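Local structure of uncharacterized protein (3M4R) at residues 190-195 / 205-210; 134-139 / 151-156. The protein is of unknown function; this chain is the zinc-binding class II aldolase/adducin-like N-terminal domain of a longer protein that is probably an oxidoreductase. One frame throughout, in Å; residues are numbered along the deposited sequence.

Interaction 1: 190-195 / 205-210; sequences LLTFGD and INIVSR
No flat group takes part where Leu190 and Thr192 meet Ile207 and Val208; that contact is made by methyl groups, and the aromatic ring of the strand segment, Phe193, is carried on the other face of the sheet. There its ring meets Tyr125 with planes only about 10° apart and packs edge-to-face with Phe176. In this class II aldolase/adducin head domain the chain leaves strand 189-194, turns, and runs back over the sheet as helix 197-215. The two short segments lie nearly antiparallel, at 151°, with their axes 9.8 Å apart. Leu190 carries most of the strand's share of the contact. With its CG anti to the backbone N (chi1 178°), the side chain crosses Ile207 at a slant, and CD2 is 3.7 Å from Ile207 CG2. The same Leu190 methyl, CD2, also reaches Val208 CG2, at 3.7 Å, which sets it against the branches of two adjacent helix residues. Two residues further along the strand, Thr192 points its CG2 tip to tip at Ile207 CD1, 3.8 Å away. Its hydroxyl OG1 is gripped by His204 ND1 and Ala200 O, both on the same helix, which helps hold the rotation that presents CG2 to Ile207. At the start of the segment, Leu190 O hydrogen-bonds ND1 of the zinc ligand His130.

Interaction 2: 134-139 / 151-156; sequences DAILSI and KILGNV
Ile136 and Ile139, one helical turn apart, meet Leu153 and Ile152 through the methyls at the ends of their side chains. Ile136 CD1 lies 4.0 Å from Leu153 CD1, the two chains meeting at an angle. The CB of Ile136 does not aim at the other helix; the bend at chi2 (-67°) helps bring CD1 over to Leu153. Ile139 aims straight across. Its CG1 stands anti to the backbone N (chi1 -152°) and the chain beyond is extended, which sends CD1 tip to tip against Ile152 CD1 at 4.0 Å. The CG2 branch of Ile152 is almost as near, 4.1 Å from Ile139 CD1. Ile139 CD1 also lies a looser 4.4 Å from Leu153 CD2, and with this the apolar patch is continuous from one pair to the other. Helix 134-140 begins just after the zinc ligand His132 of the class II aldolase/adducin-type domain, and helix 146-153 leads toward strand 156-159 at one border of the mixed sheet. Helix 197-215 adds a third wall: Phe214 packs on Ile139 and Ala211 on Leu153. Leu144, from the connecting loop, touches Ile152. Further out, Gly154 ends the second helix with a positive phi of 117°, and Asn155 centres an inverse gamma turn whose backbone is tied to Asp181. At the end of the first helix, Thr140 OG1 bonds Ile136 O and Thr142 OG1 bonds Ile139 O.

How the interactions relate
Both contacts are buried, but interaction 1 lies deeper, about 10 Å from the centre of the chain to its own centre against 16 Å for interaction 2. The first joins sheet to helix, the second helix to helix, and helix 197-215 serves both: its 205-210 segment belongs to interaction 1 and also packs on 151-156. Ile207 CD1 is 3.7 Å from Val156 CG1, and Arg210, through CD and NE, packs against the carbonyl oxygens of Leu153 and Ile152 at the end of helix 146-153. Aliphatic packing dominates each contact; interaction 1 adds a threonine hydroxyl held by the helix and a backbone link to a zinc ligand, while interaction 2 has partly exposed Ile152 at its margin.

Interaction 1: 190-195 / 205-210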
loop_
_atom_site.group_PDB
_atom_site.type_symbol
_atom_site.label_atom_id
_atom_site.label_comp_id
_atom_site.label_asym_id
_atom_site.label_seq_id
_atom_site.Cartn_x
_atom_site.Cartn_y
_atom_site.Cartn_z
ATOM N N LEU A 190 4.919 2.342 6.466
ATOM C CA LEU A 190 5.311 1.004 6.094
ATOM C C LEU A 190 4.568 0.539 4.869
ATOM O O LEU A 190 3.372 0.813 4.713
ATOM C CB LEU A 190 4.996 0.062 7.238
ATOM C CG LEU A 190 5.280 -1.438 7.048
ATOM C CD1 LEU A 190 6.788 -1.760 6.854
ATOM C CD2 LEU A 190 4.800 -2.135 8.330
ATOM N N LEU A 191 5.273 -0.224 4.037
ATOM C CA LEU A 191 4.672 -1.010 3.004
ATOM C C LEU A 191 4.913 -2.489 3.226
ATOM O O LEU A 191 6.055 -2.933 3.449
ATOM C CB LEU A 191 5.260 -0.636 1.672
ATOM C CG LEU A 191 4.886 0.749 1.138
ATOM C CD1 LEU A 191 5.994 1.173 0.189
ATOM C CD2 LEU A 191 3.488 0.702 0.433
ATOM N N THR A 192 3.831 -3.249 3.161
ATOM C CA THR A 192 3.902 -4.710 3.032
ATOM C C THR A 192 3.081 -5.198 1.850
ATOM O O THR A 192 2.264 -4.464 1.283
ATOM C CB THR A 192 3.532 -5.401 4.328
ATOM O OG1 THR A 192 2.179 -5.106 4.723
ATOM C CG2 THR A 192 4.560 -5.034 5.442
ATOM N N PHE A 193 3.293 -6.463 1.500
ATOM C CA PHE A 193 2.755 -7.001 0.284
ATOM C C PHE A 193 2.804 -8.535 0.285
ATOM O O PHE A 193 3.500 -9.156 1.103
ATOM C CB PHE A 193 3.591 -6.468 -0.880
ATOM C CG PHE A 193 5.008 -6.161 -0.491
ATOM C CD1 PHE A 193 5.908 -7.175 -0.249
ATOM C CD2 PHE A 193 5.413 -4.856 -0.319
ATOM C CE1 PHE A 193 7.256 -6.893 0.173
ATOM C CE2 PHE A 193 6.700 -4.553 0.092
ATOM C CZ PHE A 193 7.644 -5.575 0.343
ATOM N N GLY A 194 2.084 -9.134 -0.644
ATOM C CA GLY A 194 2.105 -10.593 -0.773
ATOM C C GLY A 194 1.132 -11.066 -1.813
ATOM O O GLY A 194 0.452 -10.251 -2.465
ATOM N N ASP A 195 1.066 -12.371 -1.978
ATOM C CA ASP A 195 0.259 -13.010 -3.000
ATOM C C ASP A 195 -1.220 -13.013 -2.624
ATOM O O ASP A 195 -2.097 -13.139 -3.493
ATOM C CB ASP A 195 0.726 -14.452 -3.212
ATOM C CG ASP A 195 2.080 -14.538 -3.898
ATOM O OD1 ASP A 195 2.506 -13.582 -4.571
ATOM O OD2 ASP A 195 2.720 -15.591 -3.766
ATOM N N ILE A 205 1.487 -6.680 10.481
ATOM C CA ILE A 205 1.355 -6.783 11.940
ATOM C C ILE A 205 2.683 -7.155 12.577
ATOM O O ILE A 205 3.111 -6.510 13.539
ATOM C CB ILE A 205 0.253 -7.789 12.355
ATOM C CG1 ILE A 205 -1.128 -7.326 11.878
ATOM C CG2 ILE A 205 0.260 -8.025 13.884
ATOM C CD1 ILE A 205 -1.470 -5.880 12.259
ATOM N N ASN A 206 3.330 -8.187 12.032
ATOM C CA ASN A 206 4.617 -8.679 12.553
ATOM C C ASN A 206 5.629 -7.549 12.641
ATOM O O ASN A 206 6.230 -7.349 13.688
ATOM C CB ASN A 206 5.128 -9.853 11.695
ATOM C CG ASN A 206 4.481 -11.175 12.096
ATOM O OD1 ASN A 206 4.247 -11.404 13.294
ATOM N ND2 ASN A 206 4.214 -12.054 11.133
ATOM N N ILE A 207 5.727 -6.732 11.594
ATOM C CA ILE A 207 6.690 -5.628 11.582
ATOM C C ILE A 207 6.333 -4.505 12.538
ATOM O O ILE A 207 7.194 -4.028 13.306
ATOM C CB ILE A 207 6.887 -5.058 10.184
ATOM C CG1 ILE A 207 7.676 -6.065 9.323
ATOM C CG2 ILE A 207 7.591 -3.697 10.238
ATOM C CD1 ILE A 207 7.422 -5.874 7.829
ATOM N N VAL A 208 5.077 -4.095 12.560
ATOM C CA VAL A 208 4.710 -2.976 13.410
ATOM C C VAL A 208 4.831 -3.399 14.876
ATOM O O VAL A 208 5.313 -2.638 15.697
ATOM C CB VAL A 208 3.291 -2.466 13.119
ATOM C CG1 VAL A 208 2.856 -1.468 14.152
ATOM C CG2 VAL A 208 3.230 -1.842 11.680
ATOM N N SER A 209 4.409 -4.625 15.180
ATOM C CA SER A 209 4.380 -5.105 16.553
ATOM C C SER A 209 5.807 -5.241 17.079
ATOM O O SER A 209 6.048 -4.980 18.246
ATOM C CB SER A 209 3.543 -6.392 16.701
ATOM O OG SER A 209 4.220 -7.554 16.250
ATOM N N ARG A 210 6.747 -5.582 16.199
ATOM C CA ARG A 210 8.170 -5.548 16.523
ATOM C C ARG A 210 8.684 -4.134 16.808
ATOM O O ARG A 210 9.478 -3.929 17.748
ATOM C CB ARG A 210 9.020 -6.248 15.455
ATOM C CG ARG A 210 8.729 -7.743 15.371
ATOM C CD ARG A 210 9.364 -8.432 14.164
ATOM N NE ARG A 210 10.759 -8.763 14.434
ATOM C CZ ARG A 210 11.493 -9.618 13.723
ATOM N NH1 ARG A 210 12.758 -9.835 14.051
ATOM N NH2 ARG A 210 10.978 -10.247 12.668
#

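Interaction 2: 134-139 / 151-156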
loop_
_atom_site.group_PDB
_atom_site.type_symbol
_atom_site.label_atom_id
_atom_site.label_comp_id
_atom_site.label_asym_id
_atom_site.label_seq_id
_atom_site.Cartn_x
_atom_site.Cartn_y
_atom_site.Cartn_z
ATOM N N ASP A 134 1.840 4.505 13.793
ATOM C CA ASP A 134 2.494 5.308 14.827
ATOM C C ASP A 134 3.856 4.757 15.337
ATOM O O ASP A 134 4.826 5.493 15.403
ATOM C CB ASP A 134 1.548 5.521 16.013
ATOM C CG ASP A 134 2.113 6.498 17.016
ATOM O OD1 ASP A 134 2.264 7.680 16.616
ATOM O OD2 ASP A 134 2.431 6.085 18.176
ATOM N N ALA A 135 3.917 3.482 15.696
ATOM C CA ALA A 135 5.161 2.874 16.156
ATOM C C ALA A 135 6.260 2.871 15.073
ATOM O O ALA A 135 7.449 2.882 15.385
ATOM C CB ALA A 135 4.911 1.446 16.661
ATOM N N ILE A 136 5.875 2.859 13.807
ATOM C CA ILE A 136 6.870 2.946 12.729
ATOM C C ILE A 136 7.420 4.369 12.631
ATOM O O ILE A 136 8.624 4.568 12.398
ATOM C CB ILE A 136 6.302 2.482 11.396
ATOM C CG1 ILE A 136 6.125 0.952 11.402
ATOM C CG2 ILE A 136 7.192 2.932 10.239
ATOM C CD1 ILE A 136 7.428 0.102 11.452
ATOM N N LEU A 137 6.545 5.352 12.813
ATOM C CA LEU A 137 6.950 6.742 12.807
ATOM C C LEU A 137 7.903 7.011 13.967
ATOM O O LEU A 137 8.912 7.669 13.770
ATOM C CB LEU A 137 5.730 7.674 12.887
ATOM C CG LEU A 137 4.838 7.904 11.643
ATOM C CD1 LEU A 137 3.691 8.898 11.989
ATOM C CD2 LEU A 137 5.640 8.439 10.452
ATOM N N SER A 138 7.598 6.468 15.153
ATOM C CA SER A 138 8.453 6.628 16.327
ATOM C C SER A 138 9.837 6.038 16.146
ATOM O O SER A 138 10.822 6.704 16.411
ATOM C CB SER A 138 7.863 5.944 17.558
ATOM O OG SER A 138 6.656 6.551 17.963
ATOM N N ILE A 139 9.908 4.780 15.710
ATOM C CA ILE A 139 11.199 4.122 15.576
ATOM C C ILE A 139 12.041 4.777 14.498
ATOM O O ILE A 139 13.253 4.896 14.648
ATOM C CB ILE A 139 11.100 2.580 15.351
ATOM C CG1 ILE A 139 12.375 1.918 15.896
ATOM C CG2 ILE A 139 10.898 2.247 13.881
ATOM C CD1 ILE A 139 12.351 0.414 15.924
ATOM N N LYS A 151 17.390 -4.740 11.489
ATOM C CA LYS A 151 17.639 -5.910 12.326
ATOM C C LYS A 151 16.517 -6.043 13.377
ATOM O O LYS A 151 16.175 -7.156 13.773
ATOM C CB LYS A 151 19.054 -5.915 12.974
ATOM C CG LYS A 151 20.236 -5.776 11.960
ATOM C CD LYS A 151 21.651 -6.363 12.374
ATOM C CE LYS A 151 21.807 -6.718 13.796
ATOM N NZ LYS A 151 23.229 -7.155 14.299
ATOM N N ILE A 152 15.926 -4.923 13.792
ATOM C CA ILE A 152 14.865 -4.936 14.798
ATOM C C ILE A 152 13.577 -5.474 14.176
ATOM O O ILE A 152 12.893 -6.314 14.753
ATOM C CB ILE A 152 14.591 -3.508 15.363
ATOM C CG1 ILE A 152 15.793 -3.014 16.190
ATOM C CG2 ILE A 152 13.358 -3.497 16.255
ATOM C CD1 ILE A 152 15.844 -1.504 16.414
ATOM N N LEU A 153 13.300 -5.015 12.968
ATOM C CA LEU A 153 12.013 -5.201 12.329
ATOM C C LEU A 153 11.901 -6.471 11.479
ATOM O O LEU A 153 10.794 -6.927 11.203
ATOM C CB LEU A 153 11.705 -3.964 11.487
ATOM C CG LEU A 153 11.541 -2.657 12.265
ATOM C CD1 LEU A 153 11.123 -1.527 11.338
ATOM C CD2 LEU A 153 10.568 -2.759 13.467
ATOM N N GLY A 154 13.026 -7.015 11.031
ATOM C CA GLY A 154 13.013 -8.278 10.296
ATOM C C GLY A 154 13.499 -8.199 8.869
ATOM O O GLY A 154 14.415 -7.440 8.588
ATOM N N ASN A 155 12.899 -8.987 7.958
ATOM C CA ASN A 155 13.400 -9.019 6.592
ATOM C C ASN A 155 12.791 -7.863 5.829
ATOM O O ASN A 155 11.823 -8.028 5.066
ATOM C CB ASN A 155 13.109 -10.337 5.871
ATOM C CG ASN A 155 13.882 -10.451 4.582
ATOM O OD1 ASN A 155 14.818 -9.668 4.339
ATOM N ND2 ASN A 155 13.527 -11.435 3.757
ATOM N N VAL A 156 13.355 -6.681 6.057
ATOM C CA VAL A 156 12.820 -5.461 5.480
ATOM C C VAL A 156 13.912 -4.666 4.825
ATOM O O VAL A 156 15.057 -4.893 5.071
ATOM C CB VAL A 156 12.149 -4.585 6.530
ATOM C CG1 VAL A 156 10.967 -5.316 7.123
ATOM C CG2 VAL A 156 13.171 -4.163 7.628
#